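Uncharacterized protein (Legionella longbeachae NSW150, PDB 4JZA) probably removes the 3-phosphate from phosphatidylinositol 3-phosphate, a lipid phosphatase activity that would let the bacterium alter host membrane lipids. Local coordinates at residues A[186-191]-A[308-313]; A[130-135]-A[318-323]; A[190-195]-A[298-303]. All blocks are in the same frame, centred on the assembly; numbering follows the deposited sequence.

Interaction 1 (A[186-191]-A[308-313]); sequences YPKTPG and QWYWVL
The Tyr-310 side chain has CG anti to the backbone N (chi1 175°), which carries its phenol toward the loop 186-191. Trp-311 has CG anti to the carbonyl carbon instead, so its indole reaches the same loop further along. Thr-189 has OG1 anti to its carbonyl carbon (chi1 -58°), and its hydroxyl faces the helix 308-311. The loop leads from helix 172-183 into helix 191-194, in the phosphoinositide phosphatase insertion; 308-311 is a short helix just before helix 315-325. Tyr-310 OH donates to Pro-187 O at 2.7 Å. That oxygen lies at the edge of the phenol ring, in its plane, while the hydroxyl stands above the carbonyl plane. Thr-189 OG1 donates to Trp-311 O at 2.7 Å, bent to 113° at the carbonyl. The same OG1 lies in the indole plane, 3.5 Å from Trp-311 CE3. Further along the indole edge, CZ3 of Trp-311 meets Lys-188 O at 3.7 Å. Its CH2 meets Pro-187 CG at 3.9 Å, the side chains crossing at about a right angle. Trp-311 NE1 points to another partner, Ile-303 O. Lys-188 NZ bonds back to Tyr-186 O at 2.7 Å and forms a salt bridge with Glu-322. Each of the two bonds across the segments joins a side-chain hydroxyl to a main-chain carbonyl, one in each direction, so the irregular loop is fixed at both Pro-187 and Thr-189.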
loop_
_atom_site.group_PDB
_atom_site.type_symbol
_atom_site.label_atom_id
_atom_site.label_comp_id
_atom_site.label_asym_id
_atom_site.label_seq_id
_atom_site.Cartn_x
_atom_site.Cartn_y
_atom_site.Cartn_z
ATOM N N TYR A 186 -3.316 -18.988 12.797
ATOM C CA TYR A 186 -3.606 -17.614 12.445
ATOM C C TYR A 186 -4.444 -16.901 13.495
ATOM O O TYR A 186 -5.459 -16.278 13.153
ATOM C CB TYR A 186 -4.355 -17.578 11.096
ATOM C CG TYR A 186 -3.722 -18.468 10.057
ATOM C CD1 TYR A 186 -2.536 -18.101 9.446
ATOM C CD2 TYR A 186 -4.274 -19.698 9.714
ATOM C CE1 TYR A 186 -1.930 -18.908 8.495
ATOM C CE2 TYR A 186 -3.665 -20.520 8.767
ATOM C CZ TYR A 186 -2.485 -20.109 8.147
ATOM O OH TYR A 186 -1.808 -20.898 7.217
ATOM N N PRO A 187 -4.031 -16.969 14.774
ATOM C CA PRO A 187 -4.795 -16.201 15.752
ATOM C C PRO A 187 -4.729 -14.702 15.437
ATOM O O PRO A 187 -3.733 -14.213 14.914
ATOM C CB PRO A 187 -4.101 -16.510 17.064
ATOM C CG PRO A 187 -2.701 -16.729 16.680
ATOM C CD PRO A 187 -2.747 -17.413 15.334
ATOM N N LYS A 188 -5.819 -14.016 15.720
ATOM C CA LYS A 188 -5.954 -12.614 15.449
ATOM C C LYS A 188 -5.777 -11.805 16.692
ATOM O O LYS A 188 -5.936 -12.289 17.803
ATOM C CB LYS A 188 -7.340 -12.347 14.927
ATOM C CG LYS A 188 -7.702 -13.162 13.696
ATOM C CD LYS A 188 -6.647 -13.009 12.607
ATOM C CE LYS A 188 -7.137 -13.645 11.327
ATOM N NZ LYS A 188 -7.209 -15.128 11.459
ATOM N N THR A 189 -5.453 -10.541 16.521
ATOM C CA THR A 189 -5.155 -9.753 17.693
ATOM C C THR A 189 -6.465 -9.480 18.410
ATOM O O THR A 189 -7.418 -9.088 17.780
ATOM C CB THR A 189 -4.402 -8.485 17.346
ATOM O OG1 THR A 189 -3.183 -8.850 16.656
ATOM C CG2 THR A 189 -4.107 -7.733 18.650
ATOM N N PRO A 190 -6.525 -9.755 19.717
ATOM C CA PRO A 190 -7.751 -9.384 20.388
ATOM C C PRO A 190 -7.693 -7.923 20.797
ATOM O O PRO A 190 -6.606 -7.432 21.205
ATOM C CB PRO A 190 -7.754 -10.284 21.632
ATOM C CG PRO A 190 -6.316 -10.602 21.915
ATOM C CD PRO A 190 -5.534 -10.305 20.657
ATOM N N GLY A 191 -8.860 -7.268 20.739
ATOM C CA GLY A 191 -9.032 -5.836 21.092
ATOM C C GLY A 191 -8.330 -5.352 22.357
ATOM O O GLY A 191 -7.773 -4.256 22.387
ATOM N N GLN A 308 5.830 -9.903 18.449
ATOM C CA GLN A 308 5.138 -8.635 18.659
ATOM C C GLN A 308 4.832 -7.901 17.345
ATOM O O GLN A 308 3.794 -7.277 17.221
ATOM C CB GLN A 308 5.969 -7.789 19.608
ATOM C CG GLN A 308 5.316 -6.539 20.139
ATOM C CD GLN A 308 6.278 -5.737 21.017
ATOM O OE1 GLN A 308 7.503 -5.893 20.933
ATOM N NE2 GLN A 308 5.731 -4.860 21.851
ATOM N N TRP A 309 5.693 -8.000 16.339
ATOM C CA TRP A 309 5.350 -7.426 15.052
ATOM C C TRP A 309 4.051 -7.980 14.486
ATOM O O TRP A 309 3.356 -7.287 13.776
ATOM C CB TRP A 309 6.470 -7.570 14.032
ATOM C CG TRP A 309 6.792 -8.924 13.554
ATOM C CD1 TRP A 309 7.886 -9.641 13.868
ATOM C CD2 TRP A 309 6.058 -9.695 12.615
ATOM N NE1 TRP A 309 7.885 -10.826 13.193
ATOM C CE2 TRP A 309 6.752 -10.885 12.422
ATOM C CE3 TRP A 309 4.873 -9.491 11.902
ATOM C CZ2 TRP A 309 6.292 -11.895 11.542
ATOM C CZ3 TRP A 309 4.416 -10.503 11.020
ATOM C CH2 TRP A 309 5.132 -11.670 10.851
ATOM N N TYR A 310 3.723 -9.225 14.781
ATOM C CA TYR A 310 2.522 -9.843 14.245
ATOM C C TYR A 310 1.324 -9.222 14.917
ATOM O O TYR A 310 0.358 -8.847 14.244
ATOM C CB TYR A 310 2.538 -11.351 14.467
ATOM C CG TYR A 310 1.301 -12.014 14.045
ATOM C CD1 TYR A 310 0.988 -12.120 12.696
ATOM C CD2 TYR A 310 0.409 -12.542 14.979
ATOM C CE1 TYR A 310 -0.189 -12.729 12.282
ATOM C CE2 TYR A 310 -0.774 -13.155 14.564
ATOM C CZ TYR A 310 -1.073 -13.247 13.210
ATOM O OH TYR A 310 -2.243 -13.848 12.749
ATOM N N TRP A 311 1.390 -9.056 16.237
ATOM C CA TRP A 311 0.203 -8.600 16.994
ATOM C C TRP A 311 -0.233 -7.157 16.696
ATOM O O TRP A 311 -1.371 -6.801 16.914
ATOM C CB TRP A 311 0.406 -8.777 18.515
ATOM C CG TRP A 311 0.595 -10.217 18.980
ATOM C CD1 TRP A 311 1.681 -10.720 19.595
ATOM C CD2 TRP A 311 -0.335 -11.307 18.856
ATOM N NE1 TRP A 311 1.498 -12.052 19.855
ATOM C CE2 TRP A 311 0.260 -12.430 19.420
ATOM C CE3 TRP A 311 -1.624 -11.424 18.348
ATOM C CZ2 TRP A 311 -0.366 -13.657 19.467
ATOM C CZ3 TRP A 311 -2.254 -12.657 18.407
ATOM C CH2 TRP A 311 -1.638 -13.742 18.972
ATOM N N VAL A 312 0.668 -6.316 16.231
ATOM C CA VAL A 312 0.288 -4.944 15.870
ATOM C C VAL A 312 -0.391 -4.846 14.477
ATOM O O VAL A 312 -1.027 -3.823 14.130
ATOM C CB VAL A 312 1.478 -3.983 15.988
ATOM C CG1 VAL A 312 2.013 -3.995 17.409
ATOM C CG2 VAL A 312 2.580 -4.350 15.014
ATOM N N LEU A 313 -0.292 -5.902 13.681
ATOM C CA LEU A 313 -0.974 -5.876 12.418
ATOM C C LEU A 313 -2.460 -5.651 12.680
ATOM O O LEU A 313 -2.970 -6.105 13.667
ATOM C CB LEU A 313 -0.769 -7.184 11.656
ATOM C CG LEU A 313 0.628 -7.460 11.136
ATOM C CD1 LEU A 313 0.641 -8.786 10.428
ATOM C CD2 LEU A 313 1.072 -6.370 10.193
#

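Interaction 2 (A[130-135]-A[318-323]); sequences NEAEQY and QFFLEH
Glu-131 OE1 is held by two hydrogen bonds, from Gln-317 NE2 and His-316 NE2. Gln-317 also bonds to Tyr-135 OH through its OE1, so one amide ties down two side chains of 130-135. The contact with 318-323 itself is apolar, and no hydrogen bond crosses it. Phe-320 is the central side chain. Its CB sits over one face of the Tyr-135 ring, 3.6 Å from the centroid and 19° off the ring normal, a CH-pi contact. Its own ring passes on toward the other helix and receives Ala-132 CA over one face, 4.1 Å from the Phe-320 centroid. At the tip, Phe-320 CZ meets Ala-132 CB at 3.8 Å. Phe-320 CE2 lies 3.9 Å from Glu-131 CB, which sits at the ring edge. The two aromatic rings are oblique, with planes at 57° and centroids 5.6 Å apart. Tyr-135 reaches on past Phe-320, and its CE2 touches Leu-321 CB at 4.0 Å. The ring is thus laid along the backbone of the facing helix. The two helical segments run nearly parallel, crossing at -23° with axes 10.0 Å apart. Helix 41-62 also packs here, with Phe-58 on Tyr-135 and Leu-59 on Phe-320. Tyr-310 of helix 308-311 touches Leu-321. The contact is buried where helices 41-62, 122-140 and 315-325 pack together; strand 144-150 of the mixed sheet follows helix 122-140.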
loop_
_atom_site.group_PDB
_atom_site.type_symbol
_atom_site.label_atom_id
_atom_site.label_comp_id
_atom_site.label_asym_id
_atom_site.label_seq_id
_atom_site.Cartn_x
_atom_site.Cartn_y
_atom_site.Cartn_z
ATOM N N ASN A 130 -6.414 -1.348 -1.229
ATOM C CA ASN A 130 -5.035 -0.948 -1.422
ATOM C C ASN A 130 -4.139 -2.001 -0.874
ATOM O O ASN A 130 -3.178 -2.391 -1.507
ATOM C CB ASN A 130 -4.782 0.377 -0.714
ATOM C CG ASN A 130 -3.399 0.939 -0.998
ATOM O OD1 ASN A 130 -3.036 1.165 -2.149
ATOM N ND2 ASN A 130 -2.626 1.181 0.067
ATOM N N GLU A 131 -4.485 -2.486 0.312
ATOM C CA GLU A 131 -3.677 -3.514 1.062
ATOM C C GLU A 131 -3.922 -4.912 0.557
ATOM O O GLU A 131 -2.997 -5.712 0.471
ATOM C CB GLU A 131 -3.861 -3.393 2.606
ATOM C CG GLU A 131 -3.259 -2.095 3.146
ATOM C CD GLU A 131 -3.687 -1.706 4.543
ATOM O OE1 GLU A 131 -3.615 -2.499 5.504
ATOM O OE2 GLU A 131 -4.092 -0.569 4.731
ATOM N N ALA A 132 -5.139 -5.215 0.160
ATOM C CA ALA A 132 -5.363 -6.482 -0.548
ATOM C C ALA A 132 -4.521 -6.581 -1.806
ATOM O O ALA A 132 -3.985 -7.610 -2.086
ATOM C CB ALA A 132 -6.837 -6.691 -0.890
ATOM N N GLU A 133 -4.364 -5.512 -2.554
ATOM C CA GLU A 133 -3.533 -5.602 -3.742
ATOM C C GLU A 133 -2.077 -5.942 -3.394
ATOM O O GLU A 133 -1.432 -6.700 -4.089
ATOM C CB GLU A 133 -3.561 -4.293 -4.507
ATOM C CG GLU A 133 -2.934 -4.419 -5.886
ATOM C CD GLU A 133 -2.551 -3.092 -6.525
ATOM O OE1 GLU A 133 -2.389 -3.145 -7.750
ATOM O OE2 GLU A 133 -2.409 -2.032 -5.846
ATOM N N GLN A 134 -1.561 -5.362 -2.320
ATOM C CA GLN A 134 -0.196 -5.587 -1.913
ATOM C C GLN A 134 0.066 -7.033 -1.571
ATOM O O GLN A 134 1.028 -7.598 -2.032
ATOM C CB GLN A 134 0.078 -4.739 -0.673
ATOM C CG GLN A 134 0.085 -3.220 -0.878
ATOM C CD GLN A 134 0.246 -2.518 0.439
ATOM O OE1 GLN A 134 0.596 -3.113 1.361
ATOM N NE2 GLN A 134 0.097 -1.303 0.514
ATOM N N TYR A 135 -0.799 -7.617 -0.738
ATOM C CA TYR A 135 -0.721 -9.038 -0.381
ATOM C C TYR A 135 -0.982 -9.906 -1.629
ATOM O O TYR A 135 -0.291 -10.914 -1.805
ATOM C CB TYR A 135 -1.654 -9.418 0.767
ATOM C CG TYR A 135 -1.115 -9.051 2.106
ATOM C CD1 TYR A 135 -1.371 -7.823 2.650
ATOM C CD2 TYR A 135 -0.385 -9.949 2.857
ATOM C CE1 TYR A 135 -0.872 -7.467 3.882
ATOM C CE2 TYR A 135 0.121 -9.609 4.094
ATOM C CZ TYR A 135 -0.126 -8.357 4.579
ATOM O OH TYR A 135 0.360 -7.974 5.779
ATOM N N GLN A 318 -3.945 -9.427 8.951
ATOM C CA GLN A 318 -3.696 -10.782 9.472
ATOM C C GLN A 318 -4.423 -11.805 8.618
ATOM O O GLN A 318 -3.829 -12.824 8.244
ATOM C CB GLN A 318 -4.045 -10.896 10.936
ATOM C CG GLN A 318 -3.345 -9.837 11.783
ATOM C CD GLN A 318 -3.482 -10.032 13.288
ATOM O OE1 GLN A 318 -4.559 -9.979 13.873
ATOM N NE2 GLN A 318 -2.379 -10.235 13.916
ATOM N N PHE A 319 -5.654 -11.493 8.233
ATOM C CA PHE A 319 -6.381 -12.363 7.326
ATOM C C PHE A 319 -5.710 -12.391 5.980
ATOM O O PHE A 319 -5.673 -13.431 5.358
ATOM C CB PHE A 319 -7.836 -11.946 7.136
ATOM C CG PHE A 319 -8.763 -12.394 8.236
ATOM C CD1 PHE A 319 -9.154 -13.721 8.336
ATOM C CD2 PHE A 319 -9.290 -11.480 9.128
ATOM C CE1 PHE A 319 -10.042 -14.136 9.305
ATOM C CE2 PHE A 319 -10.180 -11.885 10.109
ATOM C CZ PHE A 319 -10.567 -13.215 10.187
ATOM N N PHE A 320 -5.168 -11.266 5.526
ATOM C CA PHE A 320 -4.460 -11.249 4.246
ATOM C C PHE A 320 -3.214 -12.116 4.372
ATOM O O PHE A 320 -2.919 -12.944 3.490
ATOM C CB PHE A 320 -4.044 -9.834 3.831
ATOM C CG PHE A 320 -5.183 -8.888 3.515
ATOM C CD1 PHE A 320 -6.453 -9.323 3.302
ATOM C CD2 PHE A 320 -4.933 -7.534 3.402
ATOM C CE1 PHE A 320 -7.456 -8.422 3.007
ATOM C CE2 PHE A 320 -5.913 -6.631 3.106
ATOM C CZ PHE A 320 -7.184 -7.066 2.913
ATOM N N LEU A 321 -2.474 -11.954 5.462
ATOM C CA LEU A 321 -1.267 -12.766 5.631
ATOM C C LEU A 321 -1.631 -14.241 5.615
ATOM O O LEU A 321 -1.018 -15.036 4.897
ATOM C CB LEU A 321 -0.526 -12.410 6.934
ATOM C CG LEU A 321 0.801 -13.102 7.234
ATOM C CD1 LEU A 321 1.765 -12.910 6.096
ATOM C CD2 LEU A 321 1.389 -12.505 8.523
ATOM N N GLU A 322 -2.638 -14.565 6.432
ATOM C CA GLU A 322 -3.176 -15.900 6.531
ATOM C C GLU A 322 -3.488 -16.464 5.145
ATOM O O GLU A 322 -3.143 -17.589 4.841
ATOM C CB GLU A 322 -4.433 -15.911 7.411
ATOM C CG GLU A 322 -5.307 -17.170 7.308
ATOM C CD GLU A 322 -6.585 -17.096 8.142
ATOM O OE1 GLU A 322 -7.430 -18.004 8.047
ATOM O OE2 GLU A 322 -6.765 -16.127 8.904
ATOM N N HIS A 323 -4.107 -15.685 4.290
ATOM C CA HIS A 323 -4.566 -16.241 3.040
ATOM C C HIS A 323 -3.427 -16.612 2.095
ATOM O O HIS A 323 -3.548 -17.547 1.318
ATOM C CB HIS A 323 -5.473 -15.257 2.355
ATOM C CG HIS A 323 -6.115 -15.801 1.120
ATOM N ND1 HIS A 323 -7.143 -16.723 1.159
ATOM C CD2 HIS A 323 -5.899 -15.533 -0.192
ATOM C CE1 HIS A 323 -7.532 -17.001 -0.076
ATOM N NE2 HIS A 323 -6.802 -16.282 -0.913
#

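Interaction 3 (A[190-195]-A[298-303]); sequences PGWLRD and DTATQI
This contact joins an early and a late part of a mostly helical insertion, which lies in the chain between strands 159-166 and 352-359, neighbours in the mixed sheet. Pro-190 is the N-cap of the short helix 191-194, and Trp-192 and Leu-193 of its first turn face the loop 298-303. Trp-192 has CG in the crowded position between the backbone N and the carbonyl carbon (chi1 67°). The indole and the Thr-299 side chain lie alongside each other and point opposite ways. Ala-300 and Ile-303 approach the benzene part of the indole obliquely. Trp-192 CZ2 lies 3.9 Å from Ala-300 CA. Its CH2 lies 4.1 Å from Ile-303 CG1. The pyrrole edge meets Thr-299, whose OG1 is near the ring plane. Phe-204 of helix 198-206 packs edge-to-face with the same indole. Leu-193 and Ile-303 reach toward each other tip to tip, with Leu-193 CG anti to its backbone N. Their methyls meet at 3.7 Å, Leu-193 CD2 to Ile-303 CD1. Apolar contact therefore carries most of the interface. The one polar link is a weak hydrogen bond from Trp-192 NE1 to Thr-299 OG1, 3.4 Å long and bent to 140° at the hydrogen.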
loop_
_atom_site.group_PDB
_atom_site.type_symbol
_atom_site.label_atom_id
_atom_site.label_comp_id
_atom_site.label_asym_id
_atom_site.label_seq_id
_atom_site.Cartn_x
_atom_site.Cartn_y
_atom_site.Cartn_z
ATOM N N PRO A 190 -6.525 -9.755 19.717
ATOM C CA PRO A 190 -7.751 -9.384 20.388
ATOM C C PRO A 190 -7.693 -7.923 20.797
ATOM O O PRO A 190 -6.606 -7.432 21.205
ATOM C CB PRO A 190 -7.754 -10.284 21.632
ATOM C CG PRO A 190 -6.316 -10.602 21.915
ATOM C CD PRO A 190 -5.534 -10.305 20.657
ATOM N N GLY A 191 -8.860 -7.268 20.739
ATOM C CA GLY A 191 -9.032 -5.836 21.092
ATOM C C GLY A 191 -8.330 -5.352 22.357
ATOM O O GLY A 191 -7.773 -4.256 22.387
ATOM N N TRP A 192 -8.366 -6.165 23.400
ATOM C CA TRP A 192 -7.761 -5.784 24.651
ATOM C C TRP A 192 -6.295 -5.552 24.538
ATOM O O TRP A 192 -5.727 -4.764 25.311
ATOM C CB TRP A 192 -8.034 -6.831 25.721
ATOM C CG TRP A 192 -7.401 -8.180 25.564
ATOM C CD1 TRP A 192 -8.001 -9.333 25.077
ATOM C CD2 TRP A 192 -6.086 -8.566 26.025
ATOM N NE1 TRP A 192 -7.099 -10.405 25.191
ATOM C CE2 TRP A 192 -5.935 -9.958 25.771
ATOM C CE3 TRP A 192 -5.028 -7.867 26.619
ATOM C CZ2 TRP A 192 -4.757 -10.644 26.062
ATOM C CZ3 TRP A 192 -3.833 -8.547 26.909
ATOM C CH2 TRP A 192 -3.708 -9.916 26.627
ATOM N N LEU A 193 -5.670 -6.245 23.585
ATOM C CA LEU A 193 -4.206 -6.131 23.394
ATOM C C LEU A 193 -3.870 -4.869 22.670
ATOM O O LEU A 193 -2.893 -4.197 22.999
ATOM C CB LEU A 193 -3.691 -7.312 22.604
ATOM C CG LEU A 193 -2.181 -7.516 22.532
ATOM C CD1 LEU A 193 -1.460 -7.491 23.876
ATOM C CD2 LEU A 193 -1.986 -8.845 21.857
ATOM N N ARG A 194 -4.720 -4.540 21.701
ATOM C CA ARG A 194 -4.600 -3.295 20.988
ATOM C C ARG A 194 -4.745 -2.104 21.887
ATOM O O ARG A 194 -4.033 -1.142 21.712
ATOM C CB ARG A 194 -5.644 -3.202 19.907
ATOM C CG ARG A 194 -5.379 -4.132 18.747
ATOM C CD ARG A 194 -6.305 -3.809 17.596
ATOM N NE ARG A 194 -6.335 -4.905 16.626
ATOM C CZ ARG A 194 -5.340 -5.199 15.774
ATOM N NH1 ARG A 194 -4.210 -4.503 15.772
ATOM N NH2 ARG A 194 -5.480 -6.194 14.918
ATOM N N ASP A 195 -5.658 -2.175 22.855
ATOM C CA ASP A 195 -5.910 -1.051 23.767
ATOM C C ASP A 195 -4.805 -0.796 24.819
ATOM O O ASP A 195 -4.831 0.221 25.464
ATOM C CB ASP A 195 -7.263 -1.226 24.429
ATOM C CG ASP A 195 -8.432 -1.209 23.414
ATOM O OD1 ASP A 195 -8.240 -0.843 22.223
ATOM O OD2 ASP A 195 -9.554 -1.566 23.821
ATOM N N ASP A 298 -8.107 -16.489 29.681
ATOM C CA ASP A 298 -7.804 -17.678 28.912
ATOM C C ASP A 298 -6.862 -17.394 27.759
ATOM O O ASP A 298 -6.485 -18.300 27.060
ATOM C CB ASP A 298 -9.055 -18.362 28.372
ATOM C CG ASP A 298 -8.889 -19.923 28.262
ATOM O OD1 ASP A 298 -7.769 -20.451 28.413
ATOM O OD2 ASP A 298 -9.891 -20.648 28.049
ATOM N N THR A 299 -6.486 -16.147 27.541
ATOM C CA THR A 299 -5.732 -15.840 26.346
ATOM C C THR A 299 -4.448 -15.078 26.635
ATOM O O THR A 299 -3.543 -15.095 25.836
ATOM C CB THR A 299 -6.631 -15.130 25.291
ATOM O OG1 THR A 299 -6.727 -13.726 25.544
ATOM C CG2 THR A 299 -8.050 -15.723 25.311
ATOM N N ALA A 300 -4.330 -14.460 27.796
ATOM C CA ALA A 300 -3.215 -13.597 28.033
ATOM C C ALA A 300 -1.877 -14.302 27.935
ATOM O O ALA A 300 -0.897 -13.685 27.583
ATOM C CB ALA A 300 -3.358 -12.943 29.395
ATOM N N THR A 301 -1.799 -15.573 28.290
ATOM C CA THR A 301 -0.504 -16.234 28.326
ATOM C C THR A 301 -0.152 -16.852 26.991
ATOM O O THR A 301 0.912 -17.435 26.840
ATOM C CB THR A 301 -0.411 -17.333 29.412
ATOM O OG1 THR A 301 -1.458 -18.266 29.228
ATOM C CG2 THR A 301 -0.474 -16.725 30.776
ATOM N N GLN A 302 -1.021 -16.688 26.010
ATOM C CA GLN A 302 -0.754 -17.225 24.694
ATOM C C GLN A 302 -0.096 -16.246 23.766
ATOM O O GLN A 302 0.412 -16.636 22.698
ATOM C CB GLN A 302 -2.054 -17.696 24.114
ATOM C CG GLN A 302 -2.579 -18.869 24.908
ATOM C CD GLN A 302 -3.908 -19.306 24.423
ATOM O OE1 GLN A 302 -4.347 -18.910 23.354
ATOM N NE2 GLN A 302 -4.588 -20.080 25.221
ATOM N N ILE A 303 -0.093 -14.977 24.173
ATOM C CA ILE A 303 0.403 -13.916 23.315
ATOM C C ILE A 303 1.877 -14.128 22.953
ATOM O O ILE A 303 2.237 -14.109 21.772
ATOM C CB ILE A 303 0.189 -12.518 23.936
ATOM C CG1 ILE A 303 -1.301 -12.226 24.196
ATOM C CG2 ILE A 303 0.705 -11.437 23.003
ATOM C CD1 ILE A 303 -2.237 -12.392 23.007
#

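How the interactions relate
Interactions 2, 1 and 3, in that order, have their centres about 10, 19 and 27 Å from the centre of the chain. Interaction 2 is the most central. Interaction 1 is partly buried. Interaction 3 is buried, although it lies farthest from the centre. Interaction 2 joins two longer helices by aromatic and apolar contact. Interaction 1 joins a loop to a short helix by hydroxyl-to-carbonyl bonds. Interaction 3 is again mainly apolar. Interactions 1 and 3 share Pro-190 and Gly-191, and Arg-194 NH2 bonds to Leu-313 O to link them further. Interactions 1 and 2 meet where Thr-189 N bonds to Gln-318 OE1. Interaction 1 thus lies between the other two.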